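Local coordinates for lipoprotein (Colwellia psychrerythraea, PDB 3O0Y) that is of unknown function but is a putative lipoprotein of the DUF885 family, whose clan of metallopeptidase-like proteins hints at, without establishing, a hydrolase ancestry, at residues E275-W279 / L514-T520; I305-L310 / L508-G513. All coordinates share one frame; numbering follows the deposited sequence.

Contact 1: E275-W279 / L514-T520; sequences ESGIW and LHDKRWT
Gly277 brings the two backbones together, its CA 4.3 Å from that of His515 in the last turn of helix 491-515, and its CA-H points at Leu514 O over 3.3 Å. A CB on this residue would collide with that carbonyl, which makes the glycine a steric condition of the approach. One residue on, Ile278 N donates to His515 ND1 at 3.0 Å, nearly straight at 163° and lying in the imidazole plane. The other ring nitrogen, NE2, is bonded to Tyr546 O, and bonds at both nitrogens probably fix the ring's rotation; ND1 accepts, consistent with a neutral imidazole protonated on NE2.

Trp279 carries the outer half of the contact. Its chi1 of 61° sets CG between the backbone N and the carbonyl carbon, and the indole presents its CD1 edge to Leu514 O and a face to Arg518. The Arg518 chain, extended from CG to NE, runs across that face: CG sits 3.5 Å from the centroid of the five-membered ring, and the guanidinium lies flat over the six-membered side, planes 9° apart. At the indole edge a water accepts from Trp279 NE1 at 2.9 Å and donates to Leu514 O and Trp519 O. Replacing Trp279 by an alanine would remove the surface under the arginine and is likely to leave the guanidinium free to swing and the water short of one donor.

The chemistry thus combines a direct imidazole bond inside, a water bridging backbone carbonyls, and the guanidinium stacked flat on the indole toward solvent.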
loop_
_atom_site.group_PDB
_atom_site.type_symbol
_atom_site.label_atom_id
_atom_site.label_comp_id
_atom_site.label_asym_id
_atom_site.label_seq_id
_atom_site.Cartn_x
_atom_site.Cartn_y
_atom_site.Cartn_z
ATOM N N GLU A 275 -10.963 -0.193 -23.819
ATOM C CA GLU A 275 -11.357 -1.122 -22.768
ATOM C C GLU A 275 -10.664 -0.855 -21.409
ATOM O O GLU A 275 -9.470 -0.536 -21.372
ATOM C CB GLU A 275 -11.017 -2.529 -23.196
ATOM C CG GLU A 275 -11.850 -2.977 -24.379
ATOM C CD GLU A 275 -11.250 -2.633 -25.726
ATOM O OE1 GLU A 275 -10.180 -1.995 -25.822
ATOM O OE2 GLU A 275 -11.872 -3.097 -26.697
ATOM N N SER A 276 -11.400 -1.060 -20.343
ATOM C CA SER A 276 -10.959 -0.704 -18.996
ATOM C C SER A 276 -10.201 -1.769 -18.241
ATOM O O SER A 276 -9.287 -1.451 -17.450
ATOM C CB SER A 276 -12.131 -0.255 -18.119
ATOM O OG SER A 276 -12.923 0.710 -18.763
ATOM N N GLY A 277 -10.547 -3.024 -18.459
ATOM C CA GLY A 277 -9.968 -4.074 -17.645
ATOM C C GLY A 277 -8.787 -4.793 -18.295
ATOM O O GLY A 277 -8.538 -4.713 -19.516
ATOM N N ILE A 278 -8.074 -5.516 -17.465
ATOM C CA ILE A 278 -6.840 -6.197 -17.863
ATOM C C ILE A 278 -7.065 -7.379 -18.823
ATOM O O ILE A 278 -6.119 -7.746 -19.531
ATOM C CB ILE A 278 -5.995 -6.629 -16.603
ATOM C CG1 ILE A 278 -4.480 -6.691 -16.932
ATOM C CG2 ILE A 278 -6.484 -7.948 -16.051
ATOM C CD1 ILE A 278 -3.811 -5.316 -17.112
ATOM N N TRP A 279 -8.284 -7.900 -18.875
ATOM C CA TRP A 279 -8.659 -8.965 -19.807
ATOM C C TRP A 279 -8.329 -8.547 -21.262
ATOM O O TRP A 279 -8.105 -9.417 -22.176
ATOM C CB TRP A 279 -10.150 -9.275 -19.708
ATOM C CG TRP A 279 -11.023 -8.112 -20.054
ATOM C CD1 TRP A 279 -11.517 -7.161 -19.175
ATOM C CD2 TRP A 279 -11.475 -7.695 -21.371
ATOM N NE1 TRP A 279 -12.209 -6.203 -19.861
ATOM C CE2 TRP A 279 -12.225 -6.509 -21.201
ATOM C CE3 TRP A 279 -11.320 -8.215 -22.656
ATOM C CZ2 TRP A 279 -12.816 -5.820 -22.297
ATOM C CZ3 TRP A 279 -11.949 -7.581 -23.731
ATOM C CH2 TRP A 279 -12.696 -6.393 -23.539
ATOM N N LEU A 514 -14.520 -5.354 -13.544
ATOM C CA LEU A 514 -13.652 -4.750 -14.564
ATOM C C LEU A 514 -12.735 -5.753 -15.245
ATOM O O LEU A 514 -12.592 -5.732 -16.468
ATOM C CB LEU A 514 -12.752 -3.713 -13.882
ATOM C CG LEU A 514 -13.417 -2.438 -13.442
ATOM C CD1 LEU A 514 -12.521 -1.757 -12.347
ATOM C CD2 LEU A 514 -13.684 -1.480 -14.577
ATOM N N HIS A 515 -12.067 -6.594 -14.471
ATOM C CA HIS A 515 -10.912 -7.316 -15.001
ATOM C C HIS A 515 -11.260 -8.689 -15.572
ATOM O O HIS A 515 -10.494 -9.236 -16.364
ATOM C CB HIS A 515 -9.861 -7.447 -13.911
ATOM C CG HIS A 515 -9.210 -6.125 -13.588
ATOM N ND1 HIS A 515 -8.613 -5.346 -14.564
ATOM C CD2 HIS A 515 -9.141 -5.409 -12.440
ATOM C CE1 HIS A 515 -8.124 -4.255 -14.007
ATOM N NE2 HIS A 515 -8.425 -4.274 -12.714
ATOM N N ASP A 516 -12.417 -9.233 -15.188
ATOM C CA ASP A 516 -12.916 -10.528 -15.717
ATOM C C ASP A 516 -14.285 -10.482 -16.397
ATOM O O ASP A 516 -14.465 -11.105 -17.473
ATOM C CB ASP A 516 -12.927 -11.574 -14.601
ATOM C CG ASP A 516 -13.416 -12.957 -15.106
ATOM O OD1 ASP A 516 -12.660 -13.633 -15.780
ATOM O OD2 ASP A 516 -14.576 -13.292 -14.862
ATOM N N LYS A 517 -15.241 -9.776 -15.800
ATOM C CA LYS A 517 -16.586 -9.684 -16.369
ATOM C C LYS A 517 -16.729 -8.603 -17.428
ATOM O O LYS A 517 -17.813 -8.448 -17.991
ATOM C CB LYS A 517 -17.625 -9.507 -15.285
ATOM C CG LYS A 517 -17.610 -10.532 -14.210
ATOM C CD LYS A 517 -17.871 -11.921 -14.685
ATOM C CE LYS A 517 -17.932 -12.834 -13.444
ATOM N NZ LYS A 517 -16.687 -12.607 -12.539
ATOM N N ARG A 518 -15.653 -7.847 -17.661
ATOM C CA ARG A 518 -15.562 -6.817 -18.701
ATOM C C ARG A 518 -16.529 -5.657 -18.449
ATOM O O ARG A 518 -16.938 -4.992 -19.361
ATOM C CB ARG A 518 -15.804 -7.459 -20.082
ATOM C CG ARG A 518 -14.819 -8.614 -20.322
ATOM C CD ARG A 518 -14.960 -9.133 -21.765
ATOM N NE ARG A 518 -14.031 -10.239 -21.964
ATOM C CZ ARG A 518 -13.751 -10.777 -23.144
ATOM N NH1 ARG A 518 -14.360 -10.329 -24.245
ATOM N NH2 ARG A 518 -12.862 -11.762 -23.217
ATOM N N TRP A 519 -16.824 -5.366 -17.177
ATOM C CA TRP A 519 -17.487 -4.124 -16.853
ATOM C C TRP A 519 -16.675 -2.936 -17.366
ATOM O O TRP A 519 -15.473 -2.920 -17.295
ATOM C CB TRP A 519 -17.648 -3.946 -15.333
ATOM C CG TRP A 519 -18.557 -4.850 -14.650
ATOM C CD1 TRP A 519 -18.986 -6.109 -15.021
ATOM C CD2 TRP A 519 -19.141 -4.602 -13.375
ATOM N NE1 TRP A 519 -19.782 -6.638 -14.053
ATOM C CE2 TRP A 519 -19.871 -5.733 -13.015
ATOM C CE3 TRP A 519 -19.126 -3.511 -12.520
ATOM C CZ2 TRP A 519 -20.602 -5.784 -11.852
ATOM C CZ3 TRP A 519 -19.828 -3.582 -11.338
ATOM C CH2 TRP A 519 -20.540 -4.687 -11.016
ATOM N N THR A 520 -17.354 -1.892 -17.846
ATOM C CA THR A 520 -16.689 -0.665 -18.213
ATOM C C THR A 520 -16.376 0.131 -16.927
ATOM O O THR A 520 -16.998 -0.068 -15.878
ATOM C CB THR A 520 -17.613 0.170 -19.133
ATOM O OG1 THR A 520 -18.754 0.567 -18.369
ATOM C CG2 THR A 520 -18.039 -0.665 -20.354
HETATM O O HOH W 1 -13.415 -3.741 -18.864
#

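Contact 2: I305-L310 / L508-G513; sequences IHQIGL and LVVDTG
Val509 in segment 508-513 of helix 491-515 wedges between Gly309, Leu310 and His306 in segment 305-310 of helix 302-326, and it shows how a glycine lets two helices come close: the segment axes approach to 7.9 Å and run roughly antiparallel, at 150°. From CB the valine forks. Val509 CG2, anti to the carbonyl carbon, reaches the partner's backbone, 3.4 Å from Gly309 C, and also meets Leu310 CD2 at 3.9 Å. The CG1 branch (chi1 179°) heads instead for the imidazole of His306. The Val509 and Leu310 side chains cross at about a right angle, with Leu310 CD2 near both valine methyls.

Beside the valine, Leu508 lays its CB 3.7 Å from Gly309 CA. A CB on the glycine would strike both Leu508 CB and Val509 CG2. Further out Leu508 splits its methyls, Leu508 CD1 going to Ile308 CG2 at 3.9 Å and Leu508 CD2 to Ile305 CG2 at 4.0 Å. A turn later, Thr512 adds its CG2 methyl, 3.8 Å from Ile305 CG2, and extends the apolar strip along the helix.

The pair belongs to a larger all-helical cluster. Tyr527 of helix 521-532 closes on Val509 and Leu310, while Leu558 and Leu561 of helix 555-574 pack on Leu508 and Ile308 respectively, so that the two helices are flanked by helices 521-532 and 555-574.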
loop_
_atom_site.group_PDB
_atom_site.type_symbol
_atom_site.label_atom_id
_atom_site.label_comp_id
_atom_site.label_asym_id
_atom_site.label_seq_id
_atom_site.Cartn_x
_atom_site.Cartn_y
_atom_site.Cartn_z
ATOM N N ILE A 305 -15.090 -15.186 -6.550
ATOM C CA ILE A 305 -14.736 -13.992 -5.782
ATOM C C ILE A 305 -15.830 -12.925 -5.961
ATOM O O ILE A 305 -16.260 -12.299 -5.012
ATOM C CB ILE A 305 -13.333 -13.463 -6.161
ATOM C CG1 ILE A 305 -12.286 -14.525 -5.787
ATOM C CG2 ILE A 305 -13.047 -12.096 -5.415
ATOM C CD1 ILE A 305 -10.902 -14.291 -6.381
ATOM N N HIS A 306 -16.271 -12.740 -7.204
ATOM C CA HIS A 306 -17.393 -11.811 -7.504
ATOM C C HIS A 306 -18.602 -12.123 -6.702
ATOM O O HIS A 306 -19.202 -11.253 -6.108
ATOM C CB HIS A 306 -17.677 -11.875 -9.034
ATOM C CG HIS A 306 -18.444 -10.706 -9.580
ATOM N ND1 HIS A 306 -19.799 -10.760 -9.854
ATOM C CD2 HIS A 306 -18.042 -9.467 -9.933
ATOM C CE1 HIS A 306 -20.193 -9.586 -10.348
ATOM N NE2 HIS A 306 -19.135 -8.799 -10.438
ATOM N N GLN A 307 -18.943 -13.419 -6.608
ATOM C CA GLN A 307 -20.110 -13.841 -5.839
ATOM C C GLN A 307 -19.936 -13.657 -4.359
ATOM O O GLN A 307 -20.904 -13.275 -3.682
ATOM C CB GLN A 307 -20.452 -15.315 -6.113
ATOM C CG GLN A 307 -21.747 -15.784 -5.565
ATOM C CD GLN A 307 -22.930 -15.053 -6.191
ATOM O OE1 GLN A 307 -23.025 -14.979 -7.414
ATOM N NE2 GLN A 307 -23.729 -14.383 -5.381
ATOM N N ILE A 308 -18.727 -13.860 -3.844
ATOM C CA ILE A 308 -18.484 -13.596 -2.447
ATOM C C ILE A 308 -18.697 -12.093 -2.202
ATOM O O ILE A 308 -19.324 -11.695 -1.200
ATOM C CB ILE A 308 -17.065 -13.977 -2.033
ATOM C CG1 ILE A 308 -16.892 -15.510 -2.063
ATOM C CG2 ILE A 308 -16.749 -13.343 -0.673
ATOM C CD1 ILE A 308 -15.375 -15.890 -1.970
ATOM N N GLY A 309 -18.221 -11.262 -3.121
ATOM C CA GLY A 309 -18.494 -9.836 -3.063
ATOM C C GLY A 309 -19.981 -9.491 -3.031
ATOM O O GLY A 309 -20.447 -8.723 -2.179
ATOM N N LEU A 310 -20.742 -10.028 -3.931
ATOM C CA LEU A 310 -22.166 -9.782 -3.958
ATOM C C LEU A 310 -22.833 -10.212 -2.672
ATOM O O LEU A 310 -23.703 -9.455 -2.161
ATOM C CB LEU A 310 -22.832 -10.494 -5.145
ATOM C CG LEU A 310 -22.432 -9.899 -6.543
ATOM C CD1 LEU A 310 -22.934 -10.825 -7.645
ATOM C CD2 LEU A 310 -22.947 -8.466 -6.732
ATOM N N LEU A 508 -14.494 -6.265 -4.095
ATOM C CA LEU A 508 -14.482 -7.639 -4.683
ATOM C C LEU A 508 -15.320 -7.689 -5.966
ATOM O O LEU A 508 -14.964 -8.313 -7.010
ATOM C CB LEU A 508 -15.050 -8.651 -3.687
ATOM C CG LEU A 508 -14.232 -8.872 -2.403
ATOM C CD1 LEU A 508 -14.932 -10.065 -1.716
ATOM C CD2 LEU A 508 -12.732 -9.181 -2.703
ATOM N N VAL A 509 -16.461 -6.999 -5.920
ATOM C CA VAL A 509 -17.382 -7.005 -7.034
ATOM C C VAL A 509 -16.828 -6.223 -8.240
ATOM O O VAL A 509 -16.857 -6.681 -9.425
ATOM C CB VAL A 509 -18.735 -6.432 -6.641
ATOM C CG1 VAL A 509 -19.663 -6.451 -7.863
ATOM C CG2 VAL A 509 -19.408 -7.228 -5.516
ATOM N N VAL A 510 -16.333 -5.009 -7.966
ATOM C CA VAL A 510 -15.901 -4.131 -9.059
ATOM C C VAL A 510 -14.517 -4.535 -9.658
ATOM O O VAL A 510 -14.277 -4.325 -10.867
ATOM C CB VAL A 510 -15.922 -2.593 -8.700
ATOM C CG1 VAL A 510 -17.399 -2.118 -8.395
ATOM C CG2 VAL A 510 -14.971 -2.256 -7.587
ATOM N N ASP A 511 -13.597 -5.075 -8.851
ATOM C CA ASP A 511 -12.282 -5.432 -9.424
ATOM C C ASP A 511 -12.456 -6.645 -10.317
ATOM O O ASP A 511 -11.988 -6.645 -11.459
ATOM C CB ASP A 511 -11.274 -5.691 -8.300
ATOM C CG ASP A 511 -9.863 -5.892 -8.802
ATOM O OD1 ASP A 511 -9.187 -4.886 -9.069
ATOM O OD2 ASP A 511 -9.475 -7.061 -8.985
ATOM N N THR A 512 -13.203 -7.647 -9.830
ATOM C CA THR A 512 -13.506 -8.815 -10.695
ATOM C C THR A 512 -14.412 -8.373 -11.878
ATOM O O THR A 512 -14.326 -8.897 -12.983
ATOM C CB THR A 512 -14.157 -9.934 -9.932
ATOM O OG1 THR A 512 -15.335 -9.472 -9.218
ATOM C CG2 THR A 512 -13.219 -10.547 -8.900
ATOM N N GLY A 513 -15.310 -7.417 -11.599
ATOM C CA GLY A 513 -16.193 -6.815 -12.646
ATOM C C GLY A 513 -15.392 -6.297 -13.821
ATOM O O GLY A 513 -15.606 -6.740 -14.961
#

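Followed from the N terminus, the chain first passes the loop 275-279, between helices 236-268 and 284-296, and then helix 302-326 with segment 305-310. After some two hundred residues, among them the small three-stranded sheet, helix 491-515 supplies segment 508-513 to contact 2, and its end and the loop after it supply 514-520 to contact 1. The loop closed by contact 2 therefore lies wholly within that of contact 1, and the two do not cross. Helix 491-515 serves both, tying helix 302-326 and the 275-279 loop to one element. Where the helix ends, a probable hydrogen bond from Trp519 N to Gly513 O joins the contacts, and the Trp519 ring packs against His306.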